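Side-chain contact in TPR repeat-containing protein (Cytophaga hutchinsonii, PDB 3U4T), which is of unknown function but, as a protein built of tetratricopeptide repeats, probably serves as a helical scaffold for binding other proteins: residues 26-29 with 30-34. The protein carries 1 engineered substitution. Sequence-based numbering, arbitrary orientation.
Sequences FNKL and EAKKY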
ATOM      1  N   PHE A  26      30.840  -4.764  -8.110  1.00 54.23           N
ATOM      2  CA  PHE A  26      30.263  -5.091  -9.403  1.00 46.77           C
ATOM      3  C   PHE A  26      30.921  -4.225 -10.472  1.00 49.44           C
ATOM      4  O   PHE A  26      31.190  -4.700 -11.574  1.00 56.11           O
ATOM      5  CB  PHE A  26      28.740  -4.855  -9.406  1.00 45.98           C
ATOM      6  CG  PHE A  26      27.937  -5.942  -8.715  1.00 38.14           C
ATOM      7  CD1 PHE A  26      28.169  -7.285  -8.992  1.00 41.14           C
ATOM      8  CD2 PHE A  26      26.919  -5.613  -7.821  1.00 40.05           C
ATOM      9  CE1 PHE A  26      27.402  -8.275  -8.396  1.00 42.83           C
ATOM     10  CE2 PHE A  26      26.147  -6.596  -7.220  1.00 35.78           C
ATOM     11  CZ  PHE A  26      26.388  -7.927  -7.508  1.00 31.50           C
ATOM     12  N   ASN A  27      31.186  -2.962 -10.133  1.00 58.80           N
ATOM     13  CA  ASN A  27      31.801  -2.001 -11.054  1.00 69.88           C
ATOM     14  C   ASN A  27      33.222  -2.378 -11.483  1.00 68.08           C
ATOM     15  O   ASN A  27      33.643  -2.081 -12.605  1.00 64.87           O
ATOM     16  CB  ASN A  27      31.805  -0.604 -10.424  1.00 73.27           C
ATOM     17  CG  ASN A  27      30.545   0.193 -10.738  1.00 72.99           C
ATOM     18  OD1 ASN A  27      30.408   0.763 -11.824  1.00 83.09           O
ATOM     19  ND2 ASN A  27      29.619   0.235  -9.789  1.00 63.36           N
ATOM     20  N   LYS A  28      33.967  -3.017 -10.588  1.00 63.14           N
ATOM     21  CA  LYS A  28      35.321  -3.430 -10.927  1.00 80.18           C
ATOM     22  C   LYS A  28      35.179  -4.718 -11.722  1.00 81.21           C
ATOM     23  O   LYS A  28      35.861  -4.930 -12.729  1.00 80.70           O
ATOM     24  CB  LYS A  28      36.148  -3.671  -9.664  1.00 89.08           C
ATOM     25  CG  LYS A  28      37.586  -4.077  -9.954  1.00 98.93           C
ATOM     26  CD  LYS A  28      38.481  -3.891  -8.742  1.00102.22           C
ATOM     27  CE  LYS A  28      39.939  -4.136  -9.098  1.00 99.66           C
ATOM     28  NZ  LYS A  28      40.845  -3.212  -8.362  1.00 97.12           N
ATOM     29  N   LEU A  29      34.261  -5.562 -11.259  1.00 74.59           N
ATOM     30  CA  LEU A  29      33.966  -6.835 -11.898  1.00 68.58           C
ATOM     31  C   LEU A  29      33.678  -6.621 -13.387  1.00 64.12           C
ATOM     32  O   LEU A  29      34.107  -7.416 -14.227  1.00 75.01           O
ATOM     33  CB  LEU A  29      32.760  -7.477 -11.211  1.00 58.62           C
ATOM     34  CG  LEU A  29      32.944  -8.874 -10.618  1.00 67.70           C
ATOM     35  CD1 LEU A  29      34.244  -8.962  -9.835  1.00 71.39           C
ATOM     36  CD2 LEU A  29      31.761  -9.189  -9.728  1.00 67.38           C
ATOM     37  N   GLU A  30      32.955  -5.550 -13.711  1.00 60.69           N
ATOM     38  CA  GLU A  30      32.641  -5.247 -15.105  1.00 72.38           C
ATOM     39  C   GLU A  30      33.871  -4.684 -15.826  1.00 91.75           C
ATOM     40  O   GLU A  30      34.114  -5.003 -16.992  1.00 99.93           O
ATOM     41  CB  GLU A  30      31.474  -4.246 -15.196  1.00 54.41           C
ATOM     42  CG  GLU A  30      31.378  -3.525 -16.549  1.00 53.46           C
ATOM     43  CD  GLU A  30      30.098  -2.728 -16.731  1.00 58.84           C
ATOM     44  OE1 GLU A  30      29.644  -2.064 -15.771  1.00 41.46           O
ATOM     45  OE2 GLU A  30      29.552  -2.759 -17.851  1.00 65.39           O
ATOM     46  N   ALA A  31      34.641  -3.856 -15.122  1.00 92.18           N
ATOM     47  CA  ALA A  31      35.841  -3.235 -15.679  1.00 86.96           C
ATOM     48  C   ALA A  31      36.912  -4.257 -16.038  1.00 83.34           C
ATOM     49  O   ALA A  31      37.772  -3.992 -16.883  1.00 81.97           O
ATOM     50  CB  ALA A  31      36.399  -2.208 -14.695  1.00 74.69           C
ATOM     51  N   LYS A  32      36.863  -5.415 -15.382  1.00 78.61           N
ATOM     52  CA  LYS A  32      37.817  -6.489 -15.641  1.00 85.55           C
ATOM     53  C   LYS A  32      37.118  -7.577 -16.458  1.00 81.10           C
ATOM     54  O   LYS A  32      37.545  -8.733 -16.511  1.00 83.79           O
ATOM     55  CB  LYS A  32      38.372  -7.056 -14.328  1.00 94.57           C
ATOM     56  CG  LYS A  32      37.338  -7.647 -13.390  1.00101.76           C
ATOM     57  CD  LYS A  32      37.948  -8.013 -12.032  1.00101.79           C
ATOM     58  CE  LYS A  32      39.023  -9.087 -12.152  1.00106.35           C
ATOM     59  NZ  LYS A  32      39.507  -9.564 -10.826  1.00105.84           N
ATOM     60  N   LYS A  33      36.022  -7.162 -17.086  1.00 78.93           N
ATOM     61  CA  LYS A  33      35.198  -7.984 -17.967  1.00 68.20           C
ATOM     62  C   LYS A  33      34.713  -9.346 -17.477  1.00 54.95           C
ATOM     63  O   LYS A  33      34.861 -10.338 -18.180  1.00 52.15           O
ATOM     64  CB  LYS A  33      35.917  -8.154 -19.316  1.00 66.62           C
ATOM     65  CG  LYS A  33      36.099  -6.847 -20.108  1.00 75.48           C
ATOM     66  CD  LYS A  33      37.015  -5.854 -19.387  1.00 81.26           C
ATOM     67  CE  LYS A  33      36.994  -4.464 -20.017  1.00 81.28           C
ATOM     68  NZ  LYS A  33      37.491  -4.455 -21.418  1.00 87.05           N
ATOM     69  N   TYR A  34      34.122  -9.410 -16.290  1.00 45.76           N
ATOM     70  CA  TYR A  34      33.625 -10.696 -15.808  1.00 53.31           C
ATOM     71  C   TYR A  34      32.493 -11.126 -16.746  1.00 61.33           C
ATOM     72  O   TYR A  34      31.489 -10.420 -16.884  1.00 60.10           O
ATOM     73  CB  TYR A  34      33.094 -10.576 -14.381  1.00 46.52           C
ATOM     74  CG  TYR A  34      32.909 -11.905 -13.674  1.00 65.93           C
ATOM     75  CD1 TYR A  34      33.986 -12.774 -13.493  1.00 80.15           C
ATOM     76  CD2 TYR A  34      31.665 -12.280 -13.148  1.00 66.71           C
ATOM     77  CE1 TYR A  34      33.837 -13.980 -12.805  1.00 86.11           C
ATOM     78  CE2 TYR A  34      31.507 -13.492 -12.456  1.00 62.23           C
ATOM     79  CZ  TYR A  34      32.599 -14.331 -12.290  1.00 82.20           C
ATOM     80  OH  TYR A  34      32.466 -15.514 -11.596  1.00 93.64           O
TER
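Y34 has its CG anti to the backbone N (chi1 -164°), and its side chain runs alongside that of L29, in the same direction. CG of L29 meets CB of Y34 at 4.1 Å and approaches the ring obliquely. K32 takes a chi1 of 60°, which sets its CG between its own backbone N and carbonyl carbon. This turns the chain back over the last helical turn, where K32 CG lies 3.2 Å from K28 O and is almost as near L29 O. The aliphatic part of K32 makes this contact; its NZ has a long, weak ion pair with E6.

The backbone ends the helix here. K32 N still bonds K28 O at 2.9 Å. K33 then adopts positive phi and reverses the chain. As a result Y34 N reaches back to L29 O at 2.9 Å, a fairly straight bond with an N-H...O angle of 160°. Inside it, K33 N bonds E30 O, also at 2.9 Å.

L29 is buried, touching E6 and I39, while Y34 packs on F7 of helix 6-14. E30 forms a salt bridge with R43 of helix 40-49. The pair of backbone bonds, with K33 as the C-prime residue, is a Schellman motif. It closes helix 19-31, which packs against helix 6-14 within the tetratricopeptide repeat region.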